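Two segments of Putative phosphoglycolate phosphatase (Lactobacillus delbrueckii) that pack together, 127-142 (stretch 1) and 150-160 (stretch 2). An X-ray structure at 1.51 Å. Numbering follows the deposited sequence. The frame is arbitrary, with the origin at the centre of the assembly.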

# COMPACT_ATOMS: atom_id res chain seq x y z
N VAL A 127 15.57 -9.99 12.41
CA VAL A 127 15.28 -9.26 11.16
C VAL A 127 14.73 -7.90 11.55
O VAL A 127 13.82 -7.80 12.40
N LYS A 128 15.27 -6.84 10.94
CA LYS A 128 14.76 -5.49 11.13
C LYS A 128 13.49 -5.32 10.31
O LYS A 128 13.42 -5.81 9.19
N LEU A 129 12.48 -4.62 10.85
CA LEU A 129 11.18 -4.52 10.23
C LEU A 129 10.81 -3.06 10.00
O LEU A 129 11.04 -2.21 10.82
N ALA A 130 10.25 -2.78 8.84
CA ALA A 130 9.82 -1.42 8.44
C ALA A 130 8.53 -1.46 7.64
O ALA A 130 8.16 -2.50 7.09
N VAL A 131 7.84 -0.32 7.63
CA VAL A 131 6.66 -0.06 6.81
C VAL A 131 6.96 1.15 5.93
O VAL A 131 7.43 2.17 6.42
N VAL A 132 6.76 0.98 4.64
CA VAL A 132 6.86 2.07 3.67
C VAL A 132 5.63 1.94 2.77
O VAL A 132 5.46 0.95 2.05
N SER A 133 4.76 2.93 2.83
CA SER A 133 3.38 2.85 2.28
C SER A 133 3.01 4.16 1.55
O SER A 133 3.42 5.25 1.96
N ASN A 134 2.17 4.04 0.53
CA ASN A 134 1.58 5.21 -0.15
C ASN A 134 0.34 5.74 0.56
O ASN A 134 -0.19 6.77 0.15
N LYS A 135 -0.04 5.12 1.68
CA LYS A 135 -1.07 5.70 2.57
C LYS A 135 -0.54 7.01 3.16
O LYS A 135 0.65 7.09 3.50
N PRO A 136 -1.36 8.04 3.24
CA PRO A 136 -0.80 9.24 3.85
C PRO A 136 -0.14 8.99 5.20
O PRO A 136 -0.65 8.21 6.03
N ASN A 137 1.01 9.62 5.40
CA ASN A 137 1.81 9.39 6.59
C ASN A 137 1.05 9.54 7.93
O ASN A 137 1.29 8.80 8.84
N GLU A 138 0.17 10.53 8.04
CA GLU A 138 -0.55 10.76 9.29
C GLU A 138 -1.34 9.51 9.70
O GLU A 138 -1.35 9.13 10.88
N ALA A 139 -1.96 8.85 8.72
CA ALA A 139 -2.75 7.64 8.96
C ALA A 139 -1.81 6.43 9.21
O ALA A 139 -2.05 5.63 10.11
N VAL A 140 -0.70 6.34 8.49
CA VAL A 140 0.27 5.30 8.73
C VAL A 140 0.77 5.34 10.20
O VAL A 140 0.86 4.31 10.87
N GLN A 141 1.18 6.52 10.65
CA GLN A 141 1.71 6.68 12.00
C GLN A 141 0.69 6.28 13.10
O GLN A 141 1.05 5.58 14.06
N VAL A 142 -0.57 6.69 12.95
CA VAL A 142 -1.61 6.31 13.89
C VAL A 142 -1.77 4.79 13.95
O VAL A 142 -1.87 4.19 15.01
N GLY A 150 6.02 -0.69 19.07
CA GLY A 150 7.31 -1.35 19.26
C GLY A 150 7.79 -2.38 18.24
O GLY A 150 8.88 -2.94 18.40
N SER A 151 7.00 -2.64 17.20
CA SER A 151 7.33 -3.68 16.21
C SER A 151 8.33 -3.24 15.15
O SER A 151 9.21 -4.02 14.74
N PHE A 152 8.20 -1.99 14.71
CA PHE A 152 8.91 -1.50 13.55
C PHE A 152 10.04 -0.57 13.89
O PHE A 152 9.93 0.30 14.77
N ASP A 153 11.14 -0.74 13.19
CA ASP A 153 12.28 0.13 13.35
C ASP A 153 12.10 1.43 12.59
O ASP A 153 12.83 2.38 12.84
N PHE A 154 11.15 1.44 11.64
CA PHE A 154 10.93 2.56 10.75
C PHE A 154 9.54 2.43 10.15
O PHE A 154 9.14 1.35 9.75
N ALA A 155 8.83 3.55 10.05
CA ALA A 155 7.52 3.56 9.43
C ALA A 155 7.34 4.90 8.75
O ALA A 155 7.64 5.95 9.35
N LEU A 156 6.96 4.88 7.49
CA LEU A 156 6.75 6.10 6.72
C LEU A 156 5.61 5.92 5.71
O LEU A 156 5.58 4.93 4.97
N GLY A 157 4.69 6.89 5.67
CA GLY A 157 3.73 7.03 4.61
C GLY A 157 3.99 8.24 3.71
O GLY A 157 4.94 8.96 3.90
N GLU A 158 3.11 8.46 2.75
CA GLU A 158 3.24 9.50 1.77
C GLU A 158 3.09 10.89 2.41
O GLU A 158 2.22 11.12 3.28
N LYS A 159 3.94 11.81 1.95
CA LYS A 159 3.97 13.19 2.42
C LYS A 159 4.13 14.07 1.21
O LYS A 159 4.91 13.75 0.31
N SER A 160 3.44 15.20 1.23
CA SER A 160 3.64 16.27 0.27
C SER A 160 5.10 16.66 0.14
O SER A 160 5.79 16.87 1.14

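Two parallel strands lie side by side, and the helix that follows the first folds back against the second. At the start, Lys128 (chi1 m) contributes mainly its aliphatic base: CB lies 3.4 Å from Asp153 OD2, while its NZ is satisfied elsewhere in the structure. That same carboxylate accepts a hydrogen bond from the backbone, Leu129 N to Asp153 OD2 at 3.1 Å, and Asp153 N returns one to Leu129 O at 2.8 Å. Asp153 (m), whose CA-to-CB bond points toward stretch 1, thus holds Leu129 through both its side chain and its backbone.

Leu129 (m, t) is buried, its CB 3.7 Å from Phe152 CD1. Ala130 CB lies 4.0 Å from Phe154 CB, and also sits at the edge of the Phe154 ring. Val131 (t) points to the opposite face of the sheet, where its CG2 stands 3.5 Å from the centroid of the Phe152 ring, almost on the ring normal: a CH-pi contact that suits the methyl of a beta-branched side chain lying over a flat aromatic face. On this face Val131 CB also lies 4.2 Å from Ala155 CB. Val132 (t) returns to the face of Ala130, Phe154 and Leu156, its CG2 meeting the edge of the Phe154 ring at CE2, 4.0 Å away.

The chain turns a corner at Asn134 and Lys135, and Ser133 (t), just before it, uses its hydroxyl within its own stretch, Lys135 N donating to Ser133 OG at 3.0 Å. The side chains of Asn134 and Lys135 start away from stretch 2, but Asn134 O is joined to Glu158 OE1 by water 1, which donates to both, at 2.6 and 2.7 Å respectively. Pro136, at the N-cap position, needs no amide donor there.

Asn137 (t) is the polar center of the contact. Its OD1 accepts from Gly157 N at 2.9 Å in a nearly straight bond, and also from Gln141 NE2, again at 2.9 Å, one helical turn on. Glu138 (p) starts sideways, yet its carboxylate reaches water 2, which donates to Glu138 OE1 at 2.9 Å and to Glu158 O at 2.8 Å. Val140 (t) points toward the strand, CG2 lying 3.7 Å from Gly157 CA. Gly157 suits its place because a CB on Gly157 would fall 2.7 Å from Val140 CG2 and 2.4 Å from Lys135 O. Gln141 (m, m) is long enough to swing its amide back to the strand, NE2 donating to Ala155 O at 3.0 Å.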

# COMPACT_ATOMS: atom_id res chain seq x y z
CB VAL A 127 14.24 -10.02 10.27
CG1 VAL A 127 13.97 -9.25 8.96
CG2 VAL A 127 14.70 -11.46 9.99
CB LYS A 128 15.81 -4.48 10.67
CG LYS A 128 17.07 -4.46 11.49
CD LYS A 128 17.93 -3.27 11.18
CE LYS A 128 19.13 -3.19 12.11
NZ LYS A 128 19.42 -1.74 12.36
CB LEU A 129 10.09 -5.18 11.06
CG LEU A 129 10.28 -6.62 11.57
CD1 LEU A 129 9.08 -6.98 12.52
CD2 LEU A 129 10.43 -7.63 10.39
CB ALA A 130 10.93 -0.71 7.64
CB VAL A 131 5.42 0.26 7.64
CG1 VAL A 131 4.19 0.61 6.69
CG2 VAL A 131 5.11 -0.85 8.59
CB VAL A 132 8.18 2.05 2.89
CG1 VAL A 132 8.18 3.15 1.80
CG2 VAL A 132 9.36 2.19 3.84
CB SER A 133 2.44 2.62 3.46
OG SER A 133 1.08 2.73 3.12
CB ASN A 134 1.19 4.90 -1.64
CG ASN A 134 2.38 5.08 -2.60
OD1 ASN A 134 3.40 5.69 -2.23
ND2 ASN A 134 2.26 4.54 -3.81
CB LYS A 135 -1.41 4.72 3.68
CG LYS A 135 -2.46 5.24 4.65
CD LYS A 135 -2.79 4.21 5.77
CE LYS A 135 -3.30 2.86 5.27
NZ LYS A 135 -4.53 2.97 4.41
CB PRO A 136 -2.03 10.17 4.03
CG PRO A 136 -2.95 9.70 2.94
CD PRO A 136 -2.79 8.22 2.89
CB ASN A 137 3.02 10.31 6.61
CG ASN A 137 4.03 9.94 7.69
OD1 ASN A 137 4.52 8.83 7.76
ND2 ASN A 137 4.36 10.90 8.54
CB GLU A 138 -1.45 11.98 9.13
CG GLU A 138 -2.54 11.84 8.05
CD GLU A 138 -2.14 12.36 6.64
OE1 GLU A 138 -0.90 12.60 6.35
OE2 GLU A 138 -3.13 12.51 5.84
CB ALA A 139 -3.68 7.34 7.79
CB VAL A 140 1.50 5.41 7.78
CG1 VAL A 140 2.68 4.45 8.27
CG2 VAL A 140 1.07 5.05 6.31
CB GLN A 141 2.25 8.10 12.21
CG GLN A 141 3.41 8.52 11.31
CD GLN A 141 4.58 7.58 11.34
OE1 GLN A 141 4.90 6.98 12.38
NE2 GLN A 141 5.22 7.44 10.20
CB VAL A 142 -2.99 6.94 13.56
CG1 VAL A 142 -4.09 6.32 14.42
CG2 VAL A 142 -2.98 8.40 13.86
CB SER A 151 6.07 -4.18 15.49
OG SER A 151 5.37 -5.06 16.33
CB PHE A 152 7.92 -0.81 12.56
CG PHE A 152 6.94 -1.75 11.96
CD1 PHE A 152 7.35 -2.71 11.04
CD2 PHE A 152 5.59 -1.72 12.32
CE1 PHE A 152 6.44 -3.63 10.47
CE2 PHE A 152 4.69 -2.65 11.77
CZ PHE A 152 5.10 -3.59 10.85
CB ASP A 153 13.52 -0.60 12.86
CG ASP A 153 13.78 -1.88 13.65
OD1 ASP A 153 13.76 -1.81 14.88
OD2 ASP A 153 13.92 -2.98 13.06
CB PHE A 154 11.98 2.56 9.63
CG PHE A 154 11.84 3.70 8.63
CD1 PHE A 154 12.45 4.93 8.88
CD2 PHE A 154 11.11 3.55 7.47
CE1 PHE A 154 12.32 5.96 7.98
CE2 PHE A 154 11.00 4.59 6.58
CZ PHE A 154 11.59 5.79 6.84
CB ALA A 155 6.38 3.29 10.43
CB LEU A 156 8.02 6.44 5.95
CG LEU A 156 7.97 7.73 5.10
CD1 LEU A 156 7.77 8.97 6.00
CD2 LEU A 156 9.29 7.80 4.27
CB GLU A 158 2.24 9.26 0.64
CG GLU A 158 2.24 10.29 -0.48
CD GLU A 158 1.31 11.47 -0.23
OE1 GLU A 158 0.13 11.26 0.23
OE2 GLU A 158 1.78 12.62 -0.49
CB LYS A 159 5.18 13.44 3.33
CG LYS A 159 5.12 12.69 4.65
CD LYS A 159 6.08 13.21 5.71
CE LYS A 159 7.43 12.59 5.65
NZ LYS A 159 8.10 12.61 7.01
CB SER A 160 2.85 17.51 0.69
OG SER A 160 2.32 18.12 -0.48
O HOH W 1 -1.22 9.04 -0.60
O HOH W 2 0.30 13.08 3.79